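Local coordinates for macrolide export ATP-binding/permease protein MacB (Actinobacillus actinomycetemcomitans, PDB 3FTJ) that probably works as the inner-membrane ABC transporter of the tripartite efflux system MacAB-TdeA, giving resistance to macrolides, this chain being its periplasmic region, at residues E97-D101 with Q102-V106; I214-T217 with I218-T222; S199-K203 with K204-I208. All coordinates share one frame; numbering follows the deposited sequence.

Following the chain from its N terminus, contact 1 comes first: helix 97-102 ends there and the chain turns into strand 106-110. Contact 3 closes the short loop between the end of helix 186-201 and strand 206-209. Contact 2 lies last, where helix 211-219, which follows that strand, unwinds near the end of the modelled chain. The three are in series, so none encloses or crosses another, and each is a local turn at a helix C-terminus. Contacts 1 and 2 lie on opposite sides of the chain's centre, their centres about 40 Å apart, whereas the nearest atoms of contacts 2 and 3 are about 7 Å apart.

Contact 1. Residues E97-D101 with Q102-V106; sequences EDDVD and QSNQV
Gln102 folds its aliphatic part back over the last turn of helix 97-102: its CG lies 3.3 Å from Asp98 O and 3.5 Å from Asp98 OD2. The chain bends at chi2 (-60°), which brings NE2 to 3.7 Å from Asp101 O. The amide and the Asp98 carboxylate are turned almost parallel but lie at different levels, and it is the glutamine methylene CG that meets the acid. A long, polar, flexible side chain suits this exposed helix end, where its methylenes cover backbone while its amide can face water.

Asp99 is buried. Its CG sits beside the backbone N (chi1 -68°), and from there OD1 comes within 3.9 Å of Val106 CG2, the methyl of the first strand residue, the two side chains crossing at about a right angle. The carboxylate's other oxygen, OD2, forms a salt bridge with Arg93 and accepts a hydrogen bond from Thr96 N, the bond from N-cap N-H to N3 side chain seen in one half of a capping box; together these probably offset much of the cost of burying the acid. Buried, apolar Val106 turns toward the helix end and also packs on Leu95 and Ile138.

The backbone ends the helix in three bonds. Gln102 N still reaches Asp98 O at 2.9 Å, as in a regular turn. Asn104 N then bonds to Asp99 O at 3.0 Å, spanning five residues, and inside it Ser103 N bonds to Val100 O. Ser103 has positive phi, and its OG shares a water with Asp101 O while also pairing with Asn165 of helix 160-168. Those last two bonds, with the positive phi, make the Schellman motif, here leading helix 97-102 into strand 106-110 of the MacB-like periplasmic core domain.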
loop_
_atom_site.group_PDB
_atom_site.type_symbol
_atom_site.label_atom_id
_atom_site.label_comp_id
_atom_site.label_asym_id
_atom_site.label_seq_id
_atom_site.Cartn_x
_atom_site.Cartn_y
_atom_site.Cartn_z
ATOM N N GLU A 97 -12.654 -9.263 0.764
ATOM C CA GLU A 97 -13.473 -8.261 0.097
ATOM C C GLU A 97 -14.556 -7.769 1.044
ATOM O O GLU A 97 -14.968 -6.606 0.989
ATOM C CB GLU A 97 -14.095 -8.845 -1.174
ATOM C CG GLU A 97 -15.111 -7.947 -1.851
ATOM C CD GLU A 97 -15.784 -8.630 -3.034
ATOM O OE1 GLU A 97 -15.064 -9.225 -3.861
ATOM O OE2 GLU A 97 -17.028 -8.572 -3.136
ATOM N N ASP A 98 -15.005 -8.654 1.931
ATOM C CA ASP A 98 -16.040 -8.289 2.887
ATOM C C ASP A 98 -15.529 -7.281 3.922
ATOM O O ASP A 98 -16.265 -6.400 4.354
ATOM C CB ASP A 98 -16.590 -9.532 3.585
ATOM C CG ASP A 98 -17.543 -9.189 4.707
ATOM O OD1 ASP A 98 -17.108 -9.191 5.884
ATOM O OD2 ASP A 98 -18.725 -8.900 4.414
ATOM N N ASP A 99 -14.276 -7.429 4.334
ATOM C CA ASP A 99 -13.676 -6.469 5.267
ATOM C C ASP A 99 -13.656 -5.093 4.612
ATOM O O ASP A 99 -14.053 -4.094 5.207
ATOM C CB ASP A 99 -12.257 -6.882 5.640
ATOM C CG ASP A 99 -12.209 -8.139 6.482
ATOM O OD1 ASP A 99 -12.997 -8.265 7.445
ATOM O OD2 ASP A 99 -11.352 -9.000 6.201
ATOM N N VAL A 100 -13.207 -5.057 3.365
ATOM C CA VAL A 100 -13.161 -3.812 2.608
ATOM C C VAL A 100 -14.551 -3.209 2.423
ATOM O O VAL A 100 -14.766 -2.037 2.728
ATOM C CB VAL A 100 -12.507 -4.038 1.247
ATOM C CG1 VAL A 100 -12.667 -2.806 0.362
ATOM C CG2 VAL A 100 -11.035 -4.424 1.429
ATOM N N ASP A 101 -15.493 -4.015 1.927
ATOM C CA ASP A 101 -16.860 -3.561 1.677
ATOM C C ASP A 101 -17.576 -3.039 2.929
ATOM O O ASP A 101 -18.345 -2.079 2.857
ATOM C CB ASP A 101 -17.689 -4.691 1.059
ATOM C CG ASP A 101 -17.450 -4.850 -0.435
ATOM O OD1 ASP A 101 -17.267 -3.830 -1.129
ATOM O OD2 ASP A 101 -17.452 -6.002 -0.917
ATOM N N GLN A 102 -17.336 -3.682 4.067
ATOM C CA GLN A 102 -18.019 -3.320 5.306
ATOM C C GLN A 102 -17.162 -2.402 6.190
ATOM O O GLN A 102 -17.550 -2.063 7.302
ATOM C CB GLN A 102 -18.414 -4.578 6.088
ATOM C CG GLN A 102 -19.307 -5.534 5.307
ATOM C CD GLN A 102 -20.610 -4.884 4.879
ATOM O OE1 GLN A 102 -21.423 -4.489 5.715
ATOM N NE2 GLN A 102 -20.816 -4.767 3.571
ATOM N N SER A 103 -16.000 -1.996 5.690
ATOM C CA SER A 103 -15.123 -1.121 6.461
ATOM C C SER A 103 -14.938 -1.665 7.878
ATOM O O SER A 103 -15.148 -0.954 8.854
ATOM C CB SER A 103 -15.701 0.297 6.519
ATOM O OG SER A 103 -15.736 0.883 5.223
ATOM N N ASN A 104 -14.552 -2.932 7.979
ATOM C CA ASN A 104 -14.373 -3.576 9.272
ATOM C C ASN A 104 -13.114 -3.072 9.962
ATOM O O ASN A 104 -12.073 -2.874 9.320
ATOM C CB ASN A 104 -14.293 -5.100 9.115
ATOM C CG ASN A 104 -15.656 -5.749 8.922
ATOM O OD1 ASN A 104 -15.750 -6.902 8.502
ATOM N ND2 ASN A 104 -16.713 -5.013 9.221
ATOM N N GLN A 105 -13.210 -2.872 11.274
ATOM C CA GLN A 105 -12.056 -2.465 12.066
ATOM C C GLN A 105 -11.250 -3.693 12.446
ATOM O O GLN A 105 -11.272 -4.158 13.589
ATOM C CB GLN A 105 -12.491 -1.672 13.296
ATOM C CG GLN A 105 -13.041 -0.303 12.926
ATOM C CD GLN A 105 -13.857 0.341 14.039
ATOM O OE1 GLN A 105 -14.842 1.018 13.774
ATOM N NE2 GLN A 105 -13.448 0.130 15.284
ATOM N N VAL A 106 -10.571 -4.244 11.450
ATOM C CA VAL A 106 -9.714 -5.397 11.657
ATOM C C VAL A 106 -8.323 -5.028 11.198
ATOM O O VAL A 106 -8.156 -4.182 10.319
ATOM C CB VAL A 106 -10.203 -6.640 10.865
ATOM C CG1 VAL A 106 -11.558 -7.129 11.402
ATOM C CG2 VAL A 106 -10.288 -6.331 9.380
HETATM O O HOH W 1 -18.233 0.373 4.205
#

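Contact 2. Residues I214-T217 with I218-T222; sequences IKQT and IENTT
Glu219 sets its CG against the carbonyl oxygen of Lys215, 3.1 Å from Lys215 O, and sends its carboxylate along the outside of the helix to the lysine one turn earlier. Glu219 CG stands beside its own backbone N (chi1 -59°) and the chain is extended beyond it, which brings OE2 to 3.7 Å from Lys215 CG. The lysine bends at chi3 and chi4, and NZ ends 3.9 Å from Glu219 OE2. That is a long salt bridge, and much of the pairing is methylene lying beside carboxylate. Lysine and glutamate suit the spot because long aliphatic stems can pack while their charges remain near solvent; the lysine also rests on Ile4 and Ile8.

On another face, Ile214 and Ile218 lie side by side and point the same way, with Ile214 CG2 4.1 Å from Ile218 CD1. These apolar chains turn to the N-terminal part of the chain, where Ile214 touches Ile11 and Ile218 touches Lys3. The i to i+4 spacing of both pairs is that of an alpha helix, here the last turns of helix 211-219, held by Ile218 N to Ile214 O and Glu219 N to Lys215 O bonds.

Asn220, the first residue to leave helical angles, grips Gln216 O twice, from opposite faces of the carbonyl plane. Its backbone N lies 3.2 Å from Gln216 O. The side-chain Asn220 ND2 comes unusually close, 2.6 Å from Gln216 O. Asparagine is short enough to curl back in this way, and ND2 also meets Gln216 CG alongside. One residue on, Thr221 OG1 donates to Thr217 O at 2.9 Å, a hydroxyl taking up a carbonyl where the helix ends. Thr217 directs its own OG1 back to Thr213 O.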
loop_
_atom_site.group_PDB
_atom_site.type_symbol
_atom_site.label_atom_id
_atom_site.label_comp_id
_atom_site.label_asym_id
_atom_site.label_seq_id
_atom_site.Cartn_x
_atom_site.Cartn_y
_atom_site.Cartn_z
ATOM N N ILE A 214 13.594 2.167 -11.753
ATOM C CA ILE A 214 14.825 1.788 -11.064
ATOM C C ILE A 214 15.997 1.773 -12.039
ATOM O O ILE A 214 17.031 2.388 -11.790
ATOM C CB ILE A 214 14.710 0.406 -10.394
ATOM C CG1 ILE A 214 13.668 0.429 -9.271
ATOM C CG2 ILE A 214 16.064 -0.038 -9.849
ATOM C CD1 ILE A 214 13.447 -0.933 -8.640
ATOM N N LYS A 215 15.832 1.072 -13.155
ATOM C CA LYS A 215 16.888 0.999 -14.160
ATOM C C LYS A 215 17.296 2.387 -14.647
ATOM O O LYS A 215 18.481 2.695 -14.764
ATOM C CB LYS A 215 16.451 0.148 -15.350
ATOM C CG LYS A 215 17.556 -0.054 -16.368
ATOM C CD LYS A 215 17.046 -0.699 -17.643
ATOM C CE LYS A 215 16.136 0.248 -18.404
ATOM N NZ LYS A 215 16.201 0.023 -19.879
ATOM N N GLN A 216 16.304 3.225 -14.928
ATOM C CA GLN A 216 16.566 4.556 -15.451
ATOM C C GLN A 216 17.313 5.398 -14.419
ATOM O O GLN A 216 18.136 6.247 -14.766
ATOM C CB GLN A 216 15.266 5.236 -15.877
ATOM C CG GLN A 216 15.470 6.460 -16.742
ATOM C CD GLN A 216 14.164 7.094 -17.171
ATOM O OE1 GLN A 216 13.196 6.398 -17.488
ATOM N NE2 GLN A 216 14.129 8.424 -17.187
ATOM N N THR A 217 17.033 5.148 -13.147
ATOM C CA THR A 217 17.737 5.834 -12.074
ATOM C C THR A 217 19.199 5.393 -12.014
ATOM O O THR A 217 20.095 6.219 -11.851
ATOM C CB THR A 217 17.079 5.573 -10.707
ATOM O OG1 THR A 217 15.776 6.166 -10.684
ATOM C CG2 THR A 217 17.923 6.175 -9.594
ATOM N N ILE A 218 19.441 4.093 -12.145
ATOM C CA ILE A 218 20.800 3.573 -12.050
ATOM C C ILE A 218 21.654 4.046 -13.223
ATOM O O ILE A 218 22.822 4.384 -13.053
ATOM C CB ILE A 218 20.831 2.032 -11.954
ATOM C CG1 ILE A 218 19.965 1.560 -10.787
ATOM C CG2 ILE A 218 22.256 1.544 -11.775
ATOM C CD1 ILE A 218 20.115 0.100 -10.463
ATOM N N GLU A 219 21.059 4.083 -14.410
ATOM C CA GLU A 219 21.765 4.531 -15.601
ATOM C C GLU A 219 22.171 6.002 -15.495
ATOM O O GLU A 219 23.228 6.400 -15.984
ATOM C CB GLU A 219 20.899 4.307 -16.840
ATOM C CG GLU A 219 20.513 2.851 -17.056
ATOM C CD GLU A 219 19.556 2.666 -18.223
ATOM O OE1 GLU A 219 18.687 3.546 -18.421
ATOM O OE2 GLU A 219 19.671 1.637 -18.933
ATOM N N ASN A 220 21.334 6.801 -14.844
ATOM C CA ASN A 220 21.560 8.240 -14.768
ATOM C C ASN A 220 22.305 8.673 -13.511
ATOM O O ASN A 220 22.376 9.862 -13.199
ATOM C CB ASN A 220 20.239 9.001 -14.904
ATOM C CG ASN A 220 19.673 8.932 -16.309
ATOM O OD1 ASN A 220 20.207 9.539 -17.237
ATOM N ND2 ASN A 220 18.585 8.198 -16.473
ATOM N N THR A 221 22.850 7.700 -12.788
ATOM C CA THR A 221 23.699 7.984 -11.635
ATOM C C THR A 221 25.161 7.732 -12.004
ATOM O O THR A 221 25.476 6.812 -12.764
ATOM C CB THR A 221 23.306 7.142 -10.397
ATOM O OG1 THR A 221 21.965 7.459 -10.008
ATOM C CG2 THR A 221 24.231 7.440 -9.233
ATOM N N THR A 222 26.047 8.564 -11.467
ATOM C CA THR A 222 27.469 8.480 -11.770
ATOM C C THR A 222 28.140 7.301 -11.069
ATOM O O THR A 222 28.031 7.145 -9.853
ATOM C CB THR A 222 28.170 9.792 -11.399
ATOM O OG1 THR A 222 28.005 10.734 -12.469
ATOM C CG2 THR A 222 29.645 9.556 -11.147
#

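Contact 3. Residues S199-K203 with K204-I208; sequences SLHGK and KDFFI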
loop_
_atom_site.group_PDB
_atom_site.type_symbol
_atom_site.label_atom_id
_atom_site.label_comp_id
_atom_site.label_asym_id
_atom_site.label_seq_id
_atom_site.Cartn_x
_atom_site.Cartn_y
_atom_site.Cartn_z
ATOM N N SER A 199 -5.587 12.310 -17.791
ATOM C CA SER A 199 -6.947 12.642 -18.214
ATOM C C SER A 199 -7.856 12.827 -16.996
ATOM O O SER A 199 -8.662 13.764 -16.929
ATOM C CB SER A 199 -7.496 11.527 -19.106
ATOM O OG SER A 199 -8.791 11.831 -19.592
ATOM N N LEU A 200 -7.723 11.915 -16.041
ATOM C CA LEU A 200 -8.504 11.955 -14.811
ATOM C C LEU A 200 -8.200 13.206 -14.001
ATOM O O LEU A 200 -9.112 13.940 -13.608
ATOM C CB LEU A 200 -8.185 10.727 -13.966
ATOM C CG LEU A 200 -9.212 9.616 -13.757
ATOM C CD1 LEU A 200 -10.346 9.673 -14.740
ATOM C CD2 LEU A 200 -8.511 8.259 -13.774
ATOM N N HIS A 201 -6.915 13.447 -13.753
ATOM C CA HIS A 201 -6.482 14.554 -12.895
ATOM C C HIS A 201 -6.445 15.896 -13.608
ATOM O O HIS A 201 -6.428 16.945 -12.964
ATOM C CB HIS A 201 -5.095 14.267 -12.309
ATOM C CG HIS A 201 -5.096 13.209 -11.252
ATOM N ND1 HIS A 201 -4.011 12.974 -10.426
ATOM C CD2 HIS A 201 -6.060 12.345 -10.859
ATOM C CE1 HIS A 201 -4.298 11.989 -9.597
ATOM N NE2 HIS A 201 -5.536 11.588 -9.837
ATOM N N GLY A 202 -6.412 15.863 -14.936
ATOM C CA GLY A 202 -6.305 17.077 -15.723
ATOM C C GLY A 202 -4.876 17.569 -15.878
ATOM O O GLY A 202 -4.643 18.601 -16.509
ATOM N N LYS A 203 -3.925 16.827 -15.309
ATOM C CA LYS A 203 -2.508 17.202 -15.331
ATOM C C LYS A 203 -1.632 16.089 -14.750
ATOM O O LYS A 203 -2.109 15.228 -14.006
ATOM C CB LYS A 203 -2.275 18.488 -14.529
ATOM C CG LYS A 203 -2.477 18.321 -13.020
ATOM C CD LYS A 203 -2.181 19.611 -12.279
ATOM C CE LYS A 203 -1.865 19.359 -10.806
ATOM N NZ LYS A 203 -3.057 18.964 -9.986
ATOM N N LYS A 204 -0.345 16.119 -15.076
ATOM C CA LYS A 204 0.585 15.122 -14.560
ATOM C C LYS A 204 1.077 15.552 -13.182
ATOM O O LYS A 204 2.066 16.274 -13.057
ATOM C CB LYS A 204 1.763 14.918 -15.524
ATOM C CG LYS A 204 2.799 13.912 -15.045
ATOM C CD LYS A 204 2.614 12.557 -15.693
ATOM C CE LYS A 204 3.604 11.536 -15.157
ATOM N NZ LYS A 204 4.923 12.152 -14.890
ATOM N N ASP A 205 0.358 15.112 -12.154
ATOM C CA ASP A 205 0.674 15.466 -10.786
ATOM C C ASP A 205 0.932 14.207 -9.973
ATOM O O ASP A 205 0.602 14.137 -8.790
ATOM C CB ASP A 205 -0.468 16.278 -10.173
ATOM C CG ASP A 205 -1.782 15.528 -10.174
ATOM O OD1 ASP A 205 -1.779 14.321 -10.479
ATOM O OD2 ASP A 205 -2.821 16.145 -9.863
ATOM N N PHE A 206 1.530 13.216 -10.626
ATOM C CA PHE A 206 1.800 11.918 -10.018
ATOM C C PHE A 206 3.007 11.366 -10.736
ATOM O O PHE A 206 3.391 11.876 -11.786
ATOM C CB PHE A 206 0.618 10.971 -10.249
ATOM C CG PHE A 206 0.283 10.777 -11.702
ATOM C CD1 PHE A 206 0.919 9.794 -12.452
ATOM C CD2 PHE A 206 -0.648 11.591 -12.323
ATOM C CE1 PHE A 206 0.620 9.618 -13.802
ATOM C CE2 PHE A 206 -0.952 11.429 -13.668
ATOM C CZ PHE A 206 -0.314 10.440 -14.413
ATOM N N PHE A 207 3.607 10.322 -10.185
ATOM C CA PHE A 207 4.694 9.651 -10.882
ATOM C C PHE A 207 4.600 8.157 -10.640
ATOM O O PHE A 207 3.967 7.716 -9.679
ATOM C CB PHE A 207 6.061 10.204 -10.467
ATOM C CG PHE A 207 6.370 10.059 -9.001
ATOM C CD1 PHE A 207 7.248 9.081 -8.558
ATOM C CD2 PHE A 207 5.802 10.913 -8.067
ATOM C CE1 PHE A 207 7.546 8.952 -7.211
ATOM C CE2 PHE A 207 6.100 10.790 -6.714
ATOM C CZ PHE A 207 6.972 9.809 -6.289
ATOM N N ILE A 208 5.216 7.382 -11.524
ATOM C CA ILE A 208 5.097 5.933 -11.481
ATOM C C ILE A 208 6.441 5.293 -11.174
ATOM O O ILE A 208 7.467 5.672 -11.741
ATOM C CB ILE A 208 4.531 5.394 -12.806
ATOM C CG1 ILE A 208 3.170 6.037 -13.094
ATOM C CG2 ILE A 208 4.419 3.876 -12.767
ATOM C CD1 ILE A 208 2.398 5.368 -14.215
HETATM O O HOH W 2 -5.333 16.315 -9.816
#
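The rings of His201 and Phe206 meet in an offset edge-to-face pair, planes at 89° and centroids 5.9 Å apart, with the edge of Phe206 toward the histidine face. At the imidazole's edge stands Asp205, whose carboxylate plane is turned 65° from the ring. His201 ND1 donates to Asp205 OD1 at 2.6 Å, almost straight (178°), and meets the syn lone pair of that oxygen. His201 NE2 is bonded to Asp39, so both ring nitrogens are held and the rotation of the ring is fixed.

Lys203 comes across the aspartate at about a right angle: bent at chi4, it forms a salt bridge, NZ 2.8 Å from Asp205 OD2, met on the anti side of that oxygen. A water also donates to Asp205 OD2. The acid is thus buried yet shared between a ring N-H, an ammonium group and water, which would probably stabilise its negative charge. The turn passes through Gly202 at positive phi, leaving no room for a side chain beside the His201 carbonyl. Phe206 turns inward onto Leu197 and Ile18. This is a helix-to-strand loop, passing from helix 186-201 to strand 206-209 and braced by a His-carboxylate hydrogen bond.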